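Local coordinates for spore coat polysaccharide biosynthesis protein spsE (Bacillus subtilis, PDB 1VLI), which is probably an N-acylneuraminate-9-phosphate synthase-type enzyme that takes part in making the polysaccharide of the spore coat, at residues A33-N38 with D59-Q64; I140-I145 with S164-E169; G222-S227 with L244-F249. All blocks are in the same frame, centred on the assembly; numbering follows the deposited sequence.

All three contacts are buried. Contacts 1 and 3 pair neighbouring strands of the TIM barrel of the NeuB family, each within a beta-alpha-beta unit; contact 2 joins loops that follow two of its strands, 138-140 and 161-164. Contacts 1 and 3 adjoin each other because strands 30-36 and 244-248 lie side by side, and both reach the zinc region, where contact 3 supplies the two histidines of the metal site. Both combine parallel backbone pairing, broken by a bulge in contact 1, with charged side chains. Contact 2, whose centre lies about 18 Å from that of contact 1 and 14 Å from that of contact 3, relies on one backbone bond, a serine hydroxyl, a water and apolar side chains.

Contact 1: A33-N38 with D59-Q64; sequences AEAGIN and DAVKFQ
Glu34 and Lys62 stand on the same face of two parallel strands, and their side chains cross obliquely. Glu34 folds over at chi2 (81°), which lays OE1 against the aliphatic Lys62 CG at 3.4 Å and turns OE2 to Lys62 NZ in a weak salt bridge of 3.4 Å. The stronger partner of this amine is Glu246 on strand 244-248. At Phe63 the contact is apolar: the methyl of Ala35 sits over one face of the ring in a CH-pi contact, CB 3.9 Å from the Phe63 centroid and displaced toward the rim. Alanine suits this place, since a single methyl is small enough to approach the face closely; the Phe63 side chain also touches Phe117.

Between these groups the ladder is parallel throughout, but a beta bulge between Glu34 and Gly36 shifts its register by one. There Lys62 O accepts two amides, Ala35 N at 2.7 Å and Gly36 N at 3.3 Å. Gly36 has a positive phi (64°), easy for glycine, and lies in the type II' turn from Ala35 to Asn38. Its O then takes Gln64 N at 3.1 Å, while a water joins Gly36 O to Gln64 O.

The polar face, with the Glu34 side chain about 4 Å from the bound zinc at the nearest atoms, thus probably forms part of a charged network inside the barrel, backed by an apolar opposite face of Ala33 and Val61.

Contact 2: I140-I145 with S164-E169; sequences IASYEI and STAGAE
Ser142 turns its OG anti to its own carbonyl carbon (chi1 -63°), which brings the hydroxyl to the backbone of Ala166, and Ile145 sends CG1 anti to its backbone N (chi1 -164°) with the chain extended beyond, so that CD1 reaches the turn on the other loop. Ser142 OG accepts the amide of Ala166, N to OG 2.9 Å, in a fairly straight bond. The hydroxyl also lies close to the methyl of that residue, OG to Ala166 CB 3.2 Å. Ile145 CD1 packs against residues of the type II turn from Thr165 to Ala168: it touches both Ala168 CB, 3.9 Å away, and Thr165 CG2, 4.0 Å away, and is nearest to Ser164 O at 3.6 Å. Gly167 holds the third position of that turn, where a positive phi suits glycine.

Nearer the strand ends, Ser164 N gives a longer bond of 3.3 Å to Ile140 O, and a water donates both to Ala141 O, at 2.8 Å, and to Ser164 O, at 3.0 Å. The hydroxyl of Ser164 pairs with Lys139, and that of Thr165 with Met191 O. An alanine in place of Ser142 would probably leave the amide of Ala166 without its acceptor and let the turn shift.

Beyond the last backbone bond, one side-chain oxygen and one water thus satisfy backbone groups where the two loops leave the sheet, just before Glu169, at the N-cap position of helix 170-181.

Contact 3: G222-S227 with L244-F249; sequences GFSDHS and LIEKHF
The zinc site lies at the C-terminal ends of two neighbouring parallel strands of the TIM barrel, where His226 and His248, both seen to bind the metal, bring their rings together rim to rim. The ring planes stand at 51°, and His248 NE2 comes to the edge of the His226 ring, 3.6 Å from His226 CD2. Neither ring covers a face of the other. His226 ND1 is engaged by Val194 O, which fixes the rotation of that ring.

The strands are paired by Phe223 N to Leu244 O, Glu246 N to Phe223 O, and Asp225 N to Glu246 O at 2.7 Å. Gly222 suits its place because a CB there would clash with Leu244 O. Farther back along the strands from the metal, Ser224 OG donates to Glu246 OE1 at 2.8 Å on the anti side of the carboxylate. Glu246 reaches it with an extended chain, CG anti to the backbone N (chi1 -165°), and its other oxygen is taken by Lys62.

On the other face of the strands, Asp225 and Lys247 run side by side in a salt bridge. Lys247 NZ meets Asp225 OD2 at 2.6 Å from above the carboxylate plane and also donates to Ser227 O at 2.6 Å, with His229 O as a further partner. Asp225 OD1 accepts the hydroxyl of Ser227. Ser227 N also donates to Asp225 OD1, at 3.1 Å, closing an Asx turn. The lysine thus meets one acid and two carbonyls, a setting likely to favour its charged form.

Helix 232-239 covers Phe223 and Asp225 through Ala237 and Ala233; strand 188-193 flanks Ser224 and Glu246 through Met191, and strand 30-36 lies beyond strand 244-248, with Glu34 against His248.

Contact 1: A33-N38 with D59-Q64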
loop_
_atom_site.group_PDB
_atom_site.type_symbol
_atom_site.label_atom_id
_atom_site.label_comp_id
_atom_site.label_asym_id
_atom_site.label_seq_id
_atom_site.Cartn_x
_atom_site.Cartn_y
_atom_site.Cartn_z
ATOM N N ALA A 33 3.207 2.494 12.522
ATOM C CA ALA A 33 4.653 2.331 12.475
ATOM C C ALA A 33 4.997 1.195 11.521
ATOM O O ALA A 33 4.537 0.067 11.702
ATOM C CB ALA A 33 5.200 2.087 13.835
ATOM N N GLU A 34 5.803 1.495 10.508
ATOM C CA GLU A 34 6.077 0.573 9.412
ATOM C C GLU A 34 7.464 -0.077 9.626
ATOM O O GLU A 34 8.523 0.551 9.436
ATOM C CB GLU A 34 5.860 1.316 8.060
ATOM C CG GLU A 34 6.741 0.999 6.853
ATOM C CD GLU A 34 6.330 -0.246 6.092
ATOM O OE1 GLU A 34 6.034 -1.296 6.718
ATOM O OE2 GLU A 34 6.337 -0.173 4.847
ATOM N N ALA A 35 7.422 -1.331 10.108
ATOM C CA ALA A 35 8.609 -2.123 10.458
ATOM C C ALA A 35 9.271 -2.759 9.235
ATOM O O ALA A 35 10.488 -2.977 9.235
ATOM C CB ALA A 35 8.256 -3.191 11.508
ATOM N N GLY A 36 8.476 -3.045 8.200
ATOM C CA GLY A 36 8.986 -3.562 6.937
ATOM C C GLY A 36 9.634 -4.929 7.094
ATOM O O GLY A 36 8.959 -5.910 7.428
ATOM N N ILE A 37 10.944 -4.984 6.832
ATOM C CA ILE A 37 11.759 -6.182 7.053
ATOM C C ILE A 37 12.887 -5.935 8.058
ATOM O O ILE A 37 13.788 -6.750 8.189
ATOM C CB ILE A 37 12.325 -6.765 5.722
ATOM C CG1 ILE A 37 13.299 -5.807 5.029
ATOM C CG2 ILE A 37 11.213 -7.201 4.792
ATOM C CD1 ILE A 37 14.091 -6.493 3.873
ATOM N N ASN A 38 12.800 -4.827 8.789
ATOM C CA ASN A 38 13.846 -4.401 9.717
ATOM C C ASN A 38 14.072 -5.295 10.955
ATOM O O ASN A 38 14.830 -4.929 11.857
ATOM C CB ASN A 38 13.618 -2.947 10.156
ATOM C CG ASN A 38 13.843 -1.929 9.023
ATOM O OD1 ASN A 38 14.364 -2.257 7.958
ATOM N ND2 ASN A 38 13.455 -0.680 9.273
ATOM N N ASP A 59 -0.445 3.378 16.826
ATOM C CA ASP A 59 -1.705 2.642 16.851
ATOM C C ASP A 59 -1.560 1.267 16.259
ATOM O O ASP A 59 -2.273 0.328 16.632
ATOM C CB ASP A 59 -2.754 3.400 16.040
ATOM C CG ASP A 59 -3.233 4.619 16.758
ATOM O OD1 ASP A 59 -3.790 4.427 17.870
ATOM O OD2 ASP A 59 -3.066 5.799 16.326
ATOM N N ALA A 60 -0.652 1.165 15.301
ATOM C CA ALA A 60 -0.548 -0.004 14.448
ATOM C C ALA A 60 0.919 -0.238 14.211
ATOM O O ALA A 60 1.723 0.709 14.271
ATOM C CB ALA A 60 -1.266 0.248 13.091
ATOM N N VAL A 61 1.267 -1.489 13.928
ATOM C CA VAL A 61 2.622 -1.822 13.534
ATOM C C VAL A 61 2.479 -2.666 12.302
ATOM O O VAL A 61 1.642 -3.579 12.251
ATOM C CB VAL A 61 3.403 -2.573 14.649
ATOM C CG1 VAL A 61 2.735 -3.911 14.952
ATOM C CG2 VAL A 61 4.894 -2.761 14.255
ATOM N N LYS A 62 3.268 -2.337 11.283
ATOM C CA LYS A 62 3.122 -2.970 9.994
ATOM C C LYS A 62 4.377 -3.749 9.568
ATOM O O LYS A 62 5.485 -3.172 9.554
ATOM C CB LYS A 62 2.759 -1.914 8.961
ATOM C CG LYS A 62 2.952 -2.433 7.553
ATOM C CD LYS A 62 1.760 -2.189 6.728
ATOM C CE LYS A 62 1.916 -0.834 5.993
ATOM N NZ LYS A 62 3.025 -0.871 5.008
ATOM N N PHE A 63 4.183 -5.037 9.216
ATOM C CA PHE A 63 5.239 -5.947 8.729
ATOM C C PHE A 63 4.974 -6.424 7.302
ATOM O O PHE A 63 3.822 -6.649 6.913
ATOM C CB PHE A 63 5.351 -7.187 9.634
ATOM C CG PHE A 63 5.989 -6.898 10.980
ATOM C CD1 PHE A 63 7.378 -6.947 11.134
ATOM C CD2 PHE A 63 5.210 -6.553 12.074
ATOM C CE1 PHE A 63 7.974 -6.649 12.341
ATOM C CE2 PHE A 63 5.809 -6.252 13.310
ATOM C CZ PHE A 63 7.194 -6.295 13.436
ATOM N N GLN A 64 6.039 -6.587 6.517
ATOM C CA GLN A 64 5.934 -7.259 5.218
ATOM C C GLN A 64 5.790 -8.764 5.397
ATOM O O GLN A 64 6.617 -9.404 6.063
ATOM C CB GLN A 64 7.164 -6.993 4.375
ATOM C CG GLN A 64 6.925 -7.091 2.874
ATOM C CD GLN A 64 8.198 -6.827 2.074
ATOM O OE1 GLN A 64 8.707 -7.720 1.409
ATOM N NE2 GLN A 64 8.711 -5.609 2.152
HETATM O O HOH W 1 8.891 -8.676 7.453
#

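Contact 2: I140-I145 with S164-E169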
loop_
_atom_site.group_PDB
_atom_site.type_symbol
_atom_site.label_atom_id
_atom_site.label_comp_id
_atom_site.label_asym_id
_atom_site.label_seq_id
_atom_site.Cartn_x
_atom_site.Cartn_y
_atom_site.Cartn_z
ATOM N N ILE A 140 -2.917 -1.832 0.638
ATOM C CA ILE A 140 -2.576 -2.072 -0.766
ATOM C C ILE A 140 -1.481 -1.056 -1.123
ATOM O O ILE A 140 -1.608 0.099 -0.791
ATOM C CB ILE A 140 -3.812 -1.839 -1.656
ATOM C CG1 ILE A 140 -5.036 -2.662 -1.186
ATOM C CG2 ILE A 140 -3.455 -2.007 -3.153
ATOM C CD1 ILE A 140 -4.973 -4.122 -1.475
ATOM N N ALA A 141 -0.402 -1.512 -1.749
ATOM C CA ALA A 141 0.704 -0.655 -2.153
ATOM C C ALA A 141 0.305 0.176 -3.386
ATOM O O ALA A 141 -0.657 -0.171 -4.114
ATOM C CB ALA A 141 1.954 -1.537 -2.511
ATOM N N SER A 142 1.107 1.209 -3.654
ATOM C CA SER A 142 0.863 2.124 -4.767
ATOM C C SER A 142 0.778 1.423 -6.116
ATOM O O SER A 142 -0.100 1.747 -6.919
ATOM C CB SER A 142 1.942 3.214 -4.824
ATOM O OG SER A 142 1.915 4.021 -3.655
ATOM N N TYR A 143 1.671 0.459 -6.367
ATOM C CA TYR A 143 1.765 -0.156 -7.708
ATOM C C TYR A 143 0.619 -1.114 -8.020
ATOM O O TYR A 143 0.387 -1.441 -9.182
ATOM C CB TYR A 143 3.130 -0.815 -7.946
ATOM C CG TYR A 143 4.278 0.153 -7.813
ATOM C CD1 TYR A 143 4.175 1.462 -8.320
ATOM C CD2 TYR A 143 5.464 -0.217 -7.171
ATOM C CE1 TYR A 143 5.221 2.383 -8.198
ATOM C CE2 TYR A 143 6.531 0.700 -7.043
ATOM C CZ TYR A 143 6.397 1.996 -7.567
ATOM O OH TYR A 143 7.422 2.908 -7.460
ATOM N N GLU A 144 -0.111 -1.518 -6.985
ATOM C CA GLU A 144 -1.363 -2.244 -7.145
ATOM C C GLU A 144 -2.598 -1.348 -7.157
ATOM O O GLU A 144 -3.721 -1.844 -7.024
ATOM C CB GLU A 144 -1.521 -3.290 -6.034
ATOM C CG GLU A 144 -0.707 -4.561 -6.244
ATOM C CD GLU A 144 0.787 -4.334 -6.165
ATOM O OE1 GLU A 144 1.229 -3.750 -5.161
ATOM O OE2 GLU A 144 1.523 -4.756 -7.090
ATOM N N ILE A 145 -2.428 -0.035 -7.301
ATOM C CA ILE A 145 -3.601 0.838 -7.355
ATOM C C ILE A 145 -4.558 0.478 -8.498
ATOM O O ILE A 145 -5.749 0.785 -8.440
ATOM C CB ILE A 145 -3.215 2.324 -7.423
ATOM C CG1 ILE A 145 -4.416 3.179 -7.076
ATOM C CG2 ILE A 145 -2.604 2.732 -8.828
ATOM C CD1 ILE A 145 -4.024 4.637 -6.786
ATOM N N SER A 164 -2.570 3.181 -1.285
ATOM C CA SER A 164 -1.589 4.206 -1.444
ATOM C C SER A 164 -1.622 4.738 -2.873
ATOM O O SER A 164 -2.147 4.093 -3.776
ATOM C CB SER A 164 -0.236 3.637 -1.075
ATOM O OG SER A 164 -0.012 3.810 0.321
ATOM N N THR A 165 -1.072 5.914 -3.089
ATOM C CA THR A 165 -1.237 6.559 -4.390
ATOM C C THR A 165 0.029 7.166 -4.998
ATOM O O THR A 165 -0.065 8.176 -5.723
ATOM C CB THR A 165 -2.306 7.661 -4.281
ATOM O OG1 THR A 165 -1.855 8.665 -3.368
ATOM C CG2 THR A 165 -3.614 7.131 -3.650
ATOM N N ALA A 166 1.203 6.587 -4.731
ATOM C CA ALA A 166 2.434 7.146 -5.301
ATOM C C ALA A 166 2.360 7.126 -6.810
ATOM O O ALA A 166 2.020 6.093 -7.415
ATOM C CB ALA A 166 3.659 6.400 -4.845
ATOM N N GLY A 167 2.662 8.269 -7.420
ATOM C CA GLY A 167 2.706 8.375 -8.888
ATOM C C GLY A 167 1.374 8.314 -9.631
ATOM O O GLY A 167 1.362 8.203 -10.859
ATOM N N ALA A 168 0.262 8.408 -8.890
ATOM C CA ALA A 168 -1.077 8.227 -9.438
ATOM C C ALA A 168 -1.602 9.573 -9.869
ATOM O O ALA A 168 -1.165 10.599 -9.364
ATOM C CB ALA A 168 -2.010 7.618 -8.400
ATOM N N GLU A 169 -2.532 9.565 -10.809
ATOM C CA GLU A 169 -3.301 10.751 -11.090
ATOM C C GLU A 169 -4.692 10.547 -10.526
ATOM O O GLU A 169 -5.006 9.470 -9.991
ATOM C CB GLU A 169 -3.301 11.011 -12.576
ATOM C CG GLU A 169 -1.883 11.227 -13.044
ATOM C CD GLU A 169 -1.820 12.072 -14.279
ATOM O OE1 GLU A 169 -2.455 11.707 -15.288
ATOM O OE2 GLU A 169 -1.134 13.102 -14.228
HETATM O O HOH W 2 -3.042 1.290 -4.033
#

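Contact 3: G222-S227 with L244-F249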
loop_
_atom_site.group_PDB
_atom_site.type_symbol
_atom_site.label_atom_id
_atom_site.label_comp_id
_atom_site.label_asym_id
_atom_site.label_seq_id
_atom_site.Cartn_x
_atom_site.Cartn_y
_atom_site.Cartn_z
ATOM N N GLY A 222 -5.061 9.867 4.323
ATOM C CA GLY A 222 -3.796 9.941 5.073
ATOM C C GLY A 222 -2.559 10.335 4.282
ATOM O O GLY A 222 -2.635 10.888 3.135
ATOM N N PHE A 223 -1.415 10.086 4.906
ATOM C CA PHE A 223 -0.099 10.370 4.334
ATOM C C PHE A 223 0.914 9.307 4.769
ATOM O O PHE A 223 1.175 9.171 5.962
ATOM C CB PHE A 223 0.354 11.734 4.848
ATOM C CG PHE A 223 1.709 12.176 4.360
ATOM C CD1 PHE A 223 1.996 12.244 2.996
ATOM C CD2 PHE A 223 2.673 12.621 5.271
ATOM C CE1 PHE A 223 3.244 12.691 2.527
ATOM C CE2 PHE A 223 3.934 13.068 4.823
ATOM C CZ PHE A 223 4.218 13.117 3.445
ATOM N N SER A 224 1.468 8.546 3.819
ATOM C CA SER A 224 2.650 7.724 4.126
ATOM C C SER A 224 3.871 8.575 3.848
ATOM O O SER A 224 4.070 9.039 2.715
ATOM C CB SER A 224 2.717 6.437 3.319
ATOM O OG SER A 224 1.438 5.837 3.245
ATOM N N ASP A 225 4.671 8.764 4.900
ATOM C CA ASP A 225 5.782 9.686 4.905
ATOM C C ASP A 225 7.094 8.982 4.657
ATOM O O ASP A 225 7.504 8.142 5.458
ATOM C CB ASP A 225 5.812 10.429 6.239
ATOM C CG ASP A 225 6.825 11.558 6.260
ATOM O OD1 ASP A 225 7.358 11.936 5.194
ATOM O OD2 ASP A 225 7.146 12.142 7.313
ATOM N N HIS A 226 7.750 9.325 3.553
ATOM C CA HIS A 226 9.050 8.757 3.212
ATOM C C HIS A 226 10.232 9.701 3.432
ATOM O O HIS A 226 11.365 9.374 3.082
ATOM C CB HIS A 226 9.061 8.228 1.776
ATOM C CG HIS A 226 8.264 6.979 1.590
ATOM N ND1 HIS A 226 7.473 6.758 0.487
ATOM C CD2 HIS A 226 8.122 5.888 2.380
ATOM C CE1 HIS A 226 6.885 5.580 0.599
ATOM N NE2 HIS A 226 7.260 5.035 1.741
ATOM N N SER A 227 9.966 10.862 4.016
ATOM C CA SER A 227 11.003 11.834 4.344
ATOM C C SER A 227 11.699 11.485 5.651
ATOM O O SER A 227 11.095 10.876 6.538
ATOM C CB SER A 227 10.384 13.212 4.491
ATOM O OG SER A 227 9.657 13.296 5.706
ATOM N N LEU A 244 -4.513 9.575 8.959
ATOM C CA LEU A 244 -3.548 8.527 9.209
ATOM C C LEU A 244 -2.193 8.984 8.715
ATOM O O LEU A 244 -2.087 9.781 7.742
ATOM C CB LEU A 244 -3.893 7.231 8.489
ATOM C CG LEU A 244 -5.310 6.702 8.258
ATOM C CD1 LEU A 244 -6.000 7.548 7.163
ATOM C CD2 LEU A 244 -5.130 5.318 7.769
ATOM N N ILE A 245 -1.162 8.491 9.411
ATOM C CA ILE A 245 0.246 8.755 9.093
ATOM C C ILE A 245 0.950 7.430 9.142
ATOM O O ILE A 245 0.789 6.680 10.111
ATOM C CB ILE A 245 0.916 9.717 10.124
ATOM C CG1 ILE A 245 0.231 11.078 10.202
ATOM C CG2 ILE A 245 2.424 9.903 9.854
ATOM C CD1 ILE A 245 0.243 11.933 8.813
ATOM N N GLU A 246 1.742 7.150 8.117
ATOM C CA GLU A 246 2.595 5.971 8.099
ATOM C C GLU A 246 4.057 6.458 8.024
ATOM O O GLU A 246 4.387 7.342 7.204
ATOM C CB GLU A 246 2.234 5.124 6.889
ATOM C CG GLU A 246 2.754 3.699 6.873
ATOM C CD GLU A 246 2.420 2.980 5.566
ATOM O OE1 GLU A 246 1.628 3.518 4.744
ATOM O OE2 GLU A 246 2.961 1.872 5.348
ATOM N N LYS A 247 4.913 5.925 8.910
ATOM C CA LYS A 247 6.355 6.211 8.887
ATOM C C LYS A 247 7.141 4.938 9.165
ATOM O O LYS A 247 6.728 4.138 10.028
ATOM C CB LYS A 247 6.698 7.261 9.950
ATOM C CG LYS A 247 8.076 7.929 9.826
ATOM C CD LYS A 247 8.046 9.192 9.001
ATOM C CE LYS A 247 9.239 10.090 9.327
ATOM N NZ LYS A 247 9.305 11.251 8.385
ATOM N N HIS A 248 8.255 4.747 8.440
ATOM C CA HIS A 248 9.173 3.628 8.708
ATOM C C HIS A 248 9.919 3.871 10.018
ATOM O O HIS A 248 10.275 5.024 10.343
ATOM C CB HIS A 248 10.208 3.449 7.610
ATOM C CG HIS A 248 9.629 3.064 6.286
ATOM N ND1 HIS A 248 9.918 1.867 5.673
ATOM C CD2 HIS A 248 8.786 3.723 5.451
ATOM C CE1 HIS A 248 9.275 1.799 4.519
ATOM N NE2 HIS A 248 8.582 2.913 4.358
ATOM N N PHE A 249 10.129 2.784 10.767
ATOM C CA PHE A 249 10.987 2.827 11.929
ATOM C C PHE A 249 11.872 1.587 12.008
ATOM O O PHE A 249 11.587 0.557 11.400
ATOM C CB PHE A 249 10.174 3.002 13.213
ATOM C CG PHE A 249 9.579 1.729 13.754
ATOM C CD1 PHE A 249 8.507 1.125 13.113
ATOM C CD2 PHE A 249 10.075 1.159 14.928
ATOM C CE1 PHE A 249 7.936 -0.027 13.607
ATOM C CE2 PHE A 249 9.514 -0.010 15.454
ATOM C CZ PHE A 249 8.448 -0.614 14.796
HETATM O O HOH W 3 9.518 6.832 6.483
#